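PDB 7A56: envelopment polyprotein from Bovine Schmallenberg virus BH80/Germany/2011, which yields the envelope glycoprotein Gc, a class II fusion protein that probably merges viral and host membranes during entry, here in its postfusion form. Local coordinates for residues Gly385-Lys390 with Ile400-Met405; Leu377-Asn382 with Ser407-Lys412. All coordinates share one frame; numbering follows the deposited sequence.

Contact 1 (Gly385-Lys390 with Ile400-Met405). With PO4 (phosphate ion), chain J.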
loop_
_atom_site.group_PDB
_atom_site.type_symbol
_atom_site.label_atom_id
_atom_site.label_comp_id
_atom_site.label_asym_id
_atom_site.label_seq_id
_atom_site.Cartn_x
_atom_site.Cartn_y
_atom_site.Cartn_z
ATOM N N GLY A 385 19.533 -18.118 9.520
ATOM C CA GLY A 385 19.648 -16.757 10.018
ATOM C C GLY A 385 19.068 -15.778 9.008
ATOM O O GLY A 385 18.375 -16.163 8.062
ATOM N N SER A 386 19.359 -14.515 9.227
ATOM C CA SER A 386 18.856 -13.445 8.381
ATOM C C SER A 386 20.029 -12.507 8.182
ATOM O O SER A 386 20.695 -12.167 9.148
ATOM C CB SER A 386 17.694 -12.706 9.055
ATOM O OG SER A 386 17.225 -11.661 8.208
ATOM N N CYS A 387 20.321 -12.129 6.940
ATOM C CA CYS A 387 21.478 -11.307 6.631
ATOM C C CYS A 387 21.089 -10.039 5.906
ATOM O O CYS A 387 20.206 -10.047 5.059
ATOM C CB CYS A 387 22.458 -12.047 5.727
ATOM S SG CYS A 387 23.236 -13.400 6.533
ATOM N N SER A 388 21.834 -8.979 6.154
ATOM C CA SER A 388 21.761 -7.827 5.260
ATOM C C SER A 388 22.311 -8.170 3.864
ATOM O O SER A 388 23.392 -8.755 3.736
ATOM C CB SER A 388 22.567 -6.686 5.868
ATOM O OG SER A 388 22.178 -5.475 5.290
ATOM N N ILE A 389 21.593 -7.807 2.805
ATOM C CA ILE A 389 22.133 -7.985 1.457
ATOM C C ILE A 389 22.376 -6.596 0.874
ATOM O O ILE A 389 21.523 -5.702 0.994
ATOM C CB ILE A 389 21.227 -8.898 0.594
ATOM C CG1 ILE A 389 21.826 -9.087 -0.813
ATOM C CG2 ILE A 389 19.743 -8.469 0.582
ATOM C CD1 ILE A 389 21.183 -10.251 -1.605
ATOM N N LYS A 390 23.574 -6.389 0.313
ATOM C CA LYS A 390 23.930 -5.119 -0.322
ATOM C C LYS A 390 24.538 -5.343 -1.712
ATOM O O LYS A 390 24.997 -6.434 -2.035
ATOM C CB LYS A 390 24.890 -4.324 0.577
ATOM C CG LYS A 390 24.197 -3.949 1.925
ATOM C CD LYS A 390 24.932 -2.923 2.718
ATOM C CE LYS A 390 24.220 -2.722 4.062
ATOM N NZ LYS A 390 22.755 -2.462 3.950
ATOM N N ILE A 400 17.983 -11.032 3.537
ATOM C CA ILE A 400 17.744 -12.336 2.934
ATOM C C ILE A 400 17.889 -13.416 4.007
ATOM O O ILE A 400 18.835 -13.398 4.807
ATOM C CB ILE A 400 18.701 -12.589 1.742
ATOM C CG1 ILE A 400 18.235 -13.786 0.879
ATOM C CG2 ILE A 400 20.157 -12.699 2.250
ATOM C CD1 ILE A 400 19.051 -13.952 -0.430
ATOM N N ALA A 401 16.952 -14.366 4.027
ATOM C CA ALA A 401 17.073 -15.469 4.976
ATOM C C ALA A 401 18.058 -16.488 4.426
ATOM O O ALA A 401 18.000 -16.840 3.257
ATOM C CB ALA A 401 15.724 -16.141 5.211
ATOM N N VAL A 402 18.961 -16.964 5.276
ATOM C CA VAL A 402 19.941 -17.972 4.886
ATOM C C VAL A 402 19.637 -19.263 5.634
ATOM O O VAL A 402 19.107 -19.259 6.764
ATOM C CB VAL A 402 21.408 -17.522 5.124
ATOM C CG1 VAL A 402 21.695 -16.215 4.319
ATOM C CG2 VAL A 402 21.736 -17.325 6.611
ATOM N N ASP A 403 20.001 -20.361 5.006
ATOM C CA ASP A 403 19.521 -21.671 5.407
ATOM C C ASP A 403 20.596 -22.682 5.034
ATOM O O ASP A 403 20.985 -22.757 3.869
ATOM C CB ASP A 403 18.178 -21.935 4.704
ATOM C CG ASP A 403 17.607 -23.343 4.937
ATOM O OD1 ASP A 403 18.015 -24.052 5.864
ATOM O OD2 ASP A 403 16.706 -23.736 4.164
ATOM N N PRO A 404 21.159 -23.408 6.008
ATOM C CA PRO A 404 22.056 -24.520 5.674
ATOM C C PRO A 404 21.465 -25.554 4.726
ATOM O O PRO A 404 22.235 -26.283 4.119
ATOM C CB PRO A 404 22.355 -25.160 7.043
ATOM C CG PRO A 404 22.058 -24.100 8.047
ATOM C CD PRO A 404 20.944 -23.272 7.453
ATOM N N MET A 405 20.145 -25.723 4.661
ATOM C CA MET A 405 19.561 -26.766 3.825
ATOM C C MET A 405 19.254 -26.238 2.436
ATOM O O MET A 405 18.686 -26.976 1.621
ATOM C CB MET A 405 18.252 -27.321 4.422
ATOM C CG MET A 405 18.309 -27.796 5.865
ATOM S SD MET A 405 19.461 -29.149 5.936
ATOM C CE MET A 405 18.746 -30.378 4.894
HETATM P P PO4 J . 22.437 0.628 1.958
HETATM O O1 PO4 J . 21.947 1.958 1.452
HETATM O O2 PO4 J . 23.171 -0.092 0.835
HETATM O O3 PO4 J . 21.308 -0.244 2.456
HETATM O O4 PO4 J . 23.361 0.857 3.130
#
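Gly385 and Val402 form one hydrogen-bonded antiparallel pair and Cys387 and Ile400 another, and the four backbone bonds between them fix the register of two neighbouring strands. The shortest, at 2.9 Å, include Cys387 N to Ile400 O; Ile400 N returns one of equal length to Cys387 O. Gly385 O is gripped twice, by the N-H of Val402 from above the carbonyl plane (N...O 3.0 Å) and by the CA-H of Ala401. Packing is closest at this end: CG2 of Val402 lies 3.7 Å from Gly385 N, against a residue with no side chain of its own. With CG1 anti to the carbonyl carbon (chi1 -59°), the other Val402 branch comes within 3.9 Å of Cys387 SG, the sulphur that is disulfide-bonded to Cys427. Residues 400-402 belong to one of the two edge strands, within this chain, of a four-stranded antiparallel sheet, one of two such sheets facing each other in a beta-sandwich, consistent with the immunoglobulin-like domain III of class II fusion proteins. Cys387, Ile400 and Val402 point into the sandwich, towards Val426, Tyr409 and Leu379. Ser386 and Ala401 lie on the other face, where Ser386 packs on Ile82 of its own chain and on Leu218 of the second subunit. Contacts thin out beyond Cys387: the CB of Ile389 stands 4.3 Å from Ile400 CG2. Lys390, exposed, belongs to the solvent side; its chain bends at chi4, and NZ donates to phosphate O3 at 3.0 Å and weakly to O4, while Lys398 of the same chain and Gln197 of the second subunit also hydrogen-bond that ion.

Contact 2 (Leu377-Asn382 with Ser407-Lys412); sequences LKLSTN and SEYSIK
Ser407 O is gripped by two groups of the facing strand: the N-H of Leu379, with N...O 3.0 Å, and the CA-H of Lys378, with Lys378 CA 3.2 Å from Ser407 O. Further along, Leu377 N donates to Tyr409 O over 2.8 Å, almost straight at hydrogen (169°), and Tyr409 N pays back to Leu377 O. These bonds zip strand 373-381 antiparallel to strand 408-414, the two inner strands of a four-stranded sheet in a beta-sandwich, probably of the immunoglobulin-like type. On the face turned into the sandwich, Leu379 and Tyr409 cross at about a right angle. Leu379 CB is 3.7 Å from Tyr409 CE1, and CD1 of the same leucine stands over one ring face, offset toward the rim. CG of Tyr409 is anti to the carbonyl carbon (chi1 -60°), on the face that Leu377 and Tyr409 share; its hydroxyl is hydrogen-bonded to Gln406 O, which would help hold the far end of the ring in place. Leu377 reaches the other way, its CD1 meeting Ile411 CD1 obliquely at 4.0 Å, and Val424 and Val426 from the opposing sheet add to this apolar layer. On the outer face Lys378 and Glu408 lie side by side, pointing the same way. There Lys378 CE approaches Glu408 OE2 (3.7 Å) while Lys378 NZ stays 4.6 Å from that oxygen; NZ also has a weak, long ion pair with Glu360. Cohesion thus probably rests on backbone bonds and apolar contact, the opposite charges adding at most a mild, diffuse attraction.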
loop_
_atom_site.group_PDB
_atom_site.type_symbol
_atom_site.label_atom_id
_atom_site.label_comp_id
_atom_site.label_asym_id
_atom_site.label_seq_id
_atom_site.Cartn_x
_atom_site.Cartn_y
_atom_site.Cartn_z
ATOM N N LEU A 377 23.051 -16.926 -6.780
ATOM C CA LEU A 377 24.088 -17.088 -5.778
ATOM C C LEU A 377 24.059 -18.511 -5.232
ATOM O O LEU A 377 22.983 -19.067 -4.957
ATOM C CB LEU A 377 23.883 -16.084 -4.633
ATOM C CG LEU A 377 24.281 -14.621 -4.897
ATOM C CD1 LEU A 377 23.348 -13.934 -5.875
ATOM C CD2 LEU A 377 24.297 -13.831 -3.598
ATOM N N LYS A 378 25.245 -19.083 -5.029
ATOM C CA LYS A 378 25.400 -20.230 -4.139
ATOM C C LYS A 378 26.056 -19.767 -2.834
ATOM O O LYS A 378 27.193 -19.263 -2.851
ATOM C CB LYS A 378 26.215 -21.341 -4.805
ATOM C CG LYS A 378 25.502 -22.008 -5.977
ATOM C CD LYS A 378 25.744 -23.507 -5.965
ATOM C CE LYS A 378 25.224 -24.164 -7.231
ATOM N NZ LYS A 378 26.218 -24.180 -8.356
ATOM N N LEU A 379 25.341 -19.970 -1.725
ATOM C CA LEU A 379 25.712 -19.516 -0.380
ATOM C C LEU A 379 25.956 -20.701 0.535
ATOM O O LEU A 379 25.209 -21.686 0.490
ATOM C CB LEU A 379 24.622 -18.683 0.298
ATOM C CG LEU A 379 24.291 -17.331 -0.290
ATOM C CD1 LEU A 379 23.596 -16.505 0.748
ATOM C CD2 LEU A 379 25.559 -16.670 -0.772
ATOM N N SER A 380 26.974 -20.576 1.389
ATOM C CA SER A 380 27.191 -21.455 2.541
ATOM C C SER A 380 26.957 -20.663 3.826
ATOM O O SER A 380 27.263 -19.472 3.898
ATOM C CB SER A 380 28.600 -22.047 2.543
ATOM O OG SER A 380 28.695 -23.098 1.610
ATOM N N THR A 381 26.362 -21.314 4.815
ATOM C CA THR A 381 26.137 -20.653 6.095
ATOM C C THR A 381 26.220 -21.693 7.195
ATOM O O THR A 381 25.863 -22.863 7.006
ATOM C CB THR A 381 24.780 -19.906 6.128
ATOM O OG1 THR A 381 24.566 -19.335 7.421
ATOM C CG2 THR A 381 23.586 -20.855 5.770
ATOM N N ASN A 382 26.743 -21.271 8.341
ATOM C CA ASN A 382 26.829 -22.183 9.477
ATOM C C ASN A 382 25.544 -22.182 10.320
ATOM O O ASN A 382 25.472 -22.918 11.322
ATOM C CB ASN A 382 28.084 -21.860 10.331
ATOM C CG ASN A 382 28.037 -20.472 11.008
ATOM O OD1 ASN A 382 27.366 -19.540 10.574
ATOM N ND2 ASN A 382 28.777 -20.352 12.086
ATOM N N SER A 407 21.130 -24.157 -0.857
ATOM C CA SER A 407 22.386 -23.621 -1.361
ATOM C C SER A 407 22.201 -22.564 -2.440
ATOM O O SER A 407 23.070 -21.702 -2.596
ATOM C CB SER A 407 23.254 -24.749 -1.908
ATOM O OG SER A 407 23.057 -24.866 -3.299
ATOM N N GLU A 408 21.091 -22.607 -3.171
ATOM C CA GLU A 408 20.853 -21.724 -4.308
ATOM C C GLU A 408 19.871 -20.625 -3.915
ATOM O O GLU A 408 18.823 -20.900 -3.312
ATOM C CB GLU A 408 20.334 -22.531 -5.502
ATOM C CG GLU A 408 21.404 -23.408 -6.106
ATOM C CD GLU A 408 20.913 -24.178 -7.321
ATOM O OE1 GLU A 408 19.749 -23.966 -7.748
ATOM O OE2 GLU A 408 21.699 -24.994 -7.858
ATOM N N TYR A 409 20.240 -19.379 -4.212
ATOM C CA TYR A 409 19.459 -18.183 -3.906
ATOM C C TYR A 409 19.476 -17.316 -5.155
ATOM O O TYR A 409 20.485 -17.286 -5.851
ATOM C CB TYR A 409 20.066 -17.400 -2.715
ATOM C CG TYR A 409 20.132 -18.208 -1.442
ATOM C CD1 TYR A 409 21.123 -19.168 -1.257
ATOM C CD2 TYR A 409 19.184 -18.017 -0.420
ATOM C CE1 TYR A 409 21.168 -19.932 -0.108
ATOM C CE2 TYR A 409 19.227 -18.775 0.746
ATOM C CZ TYR A 409 20.207 -19.722 0.886
ATOM O OH TYR A 409 20.234 -20.470 2.012
ATOM N N SER A 410 18.373 -16.649 -5.486
ATOM C CA SER A 410 18.409 -15.749 -6.637
ATOM C C SER A 410 17.866 -14.386 -6.249
ATOM O O SER A 410 16.931 -14.288 -5.458
ATOM C CB SER A 410 17.622 -16.298 -7.834
ATOM O OG SER A 410 16.318 -16.647 -7.458
ATOM N N ILE A 411 18.444 -13.333 -6.835
ATOM C CA ILE A 411 18.048 -11.957 -6.545
ATOM C C ILE A 411 17.965 -11.188 -7.853
ATOM O O ILE A 411 18.587 -11.550 -8.853
ATOM C CB ILE A 411 19.032 -11.221 -5.612
ATOM C CG1 ILE A 411 20.397 -11.029 -6.263
ATOM C CG2 ILE A 411 19.095 -11.892 -4.239
ATOM C CD1 ILE A 411 21.431 -10.486 -5.279
ATOM N N LYS A 412 17.201 -10.099 -7.829
ATOM C CA LYS A 412 17.101 -9.205 -8.976
ATOM C C LYS A 412 17.725 -7.864 -8.609
ATOM O O LYS A 412 17.570 -7.392 -7.475
ATOM C CB LYS A 412 15.644 -9.050 -9.411
ATOM C CG LYS A 412 15.396 -7.973 -10.435
ATOM C CD LYS A 412 13.933 -7.961 -10.878
ATOM C CE LYS A 412 12.975 -7.387 -9.820
ATOM N NZ LYS A 412 11.637 -6.972 -10.411
#

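Overall arrangement
Contacts 1 and 2 illustrate how a beta-sandwich is built from strand pairs that belong to two facing sheets: each joins two strands of a different four-stranded sheet, and their centres are only about 8 Å apart. The chain leaves 377-382 directly for 385-390, and 400-405 directly for 407-412, so both connections cross from one sheet to the other. At the second, Asp403 N and Tyr409 OH are 3.0 Å apart in a probable but weak hydrogen bond, and Ala401 O packs 3.4 Å from Tyr409 CE2. Thr381 CG2, just before the first connection, comes within 3.5 Å of Pro404 N in the second. The phosphate and the second subunit belong to the surroundings of contact 1; no other chain touches contact 2.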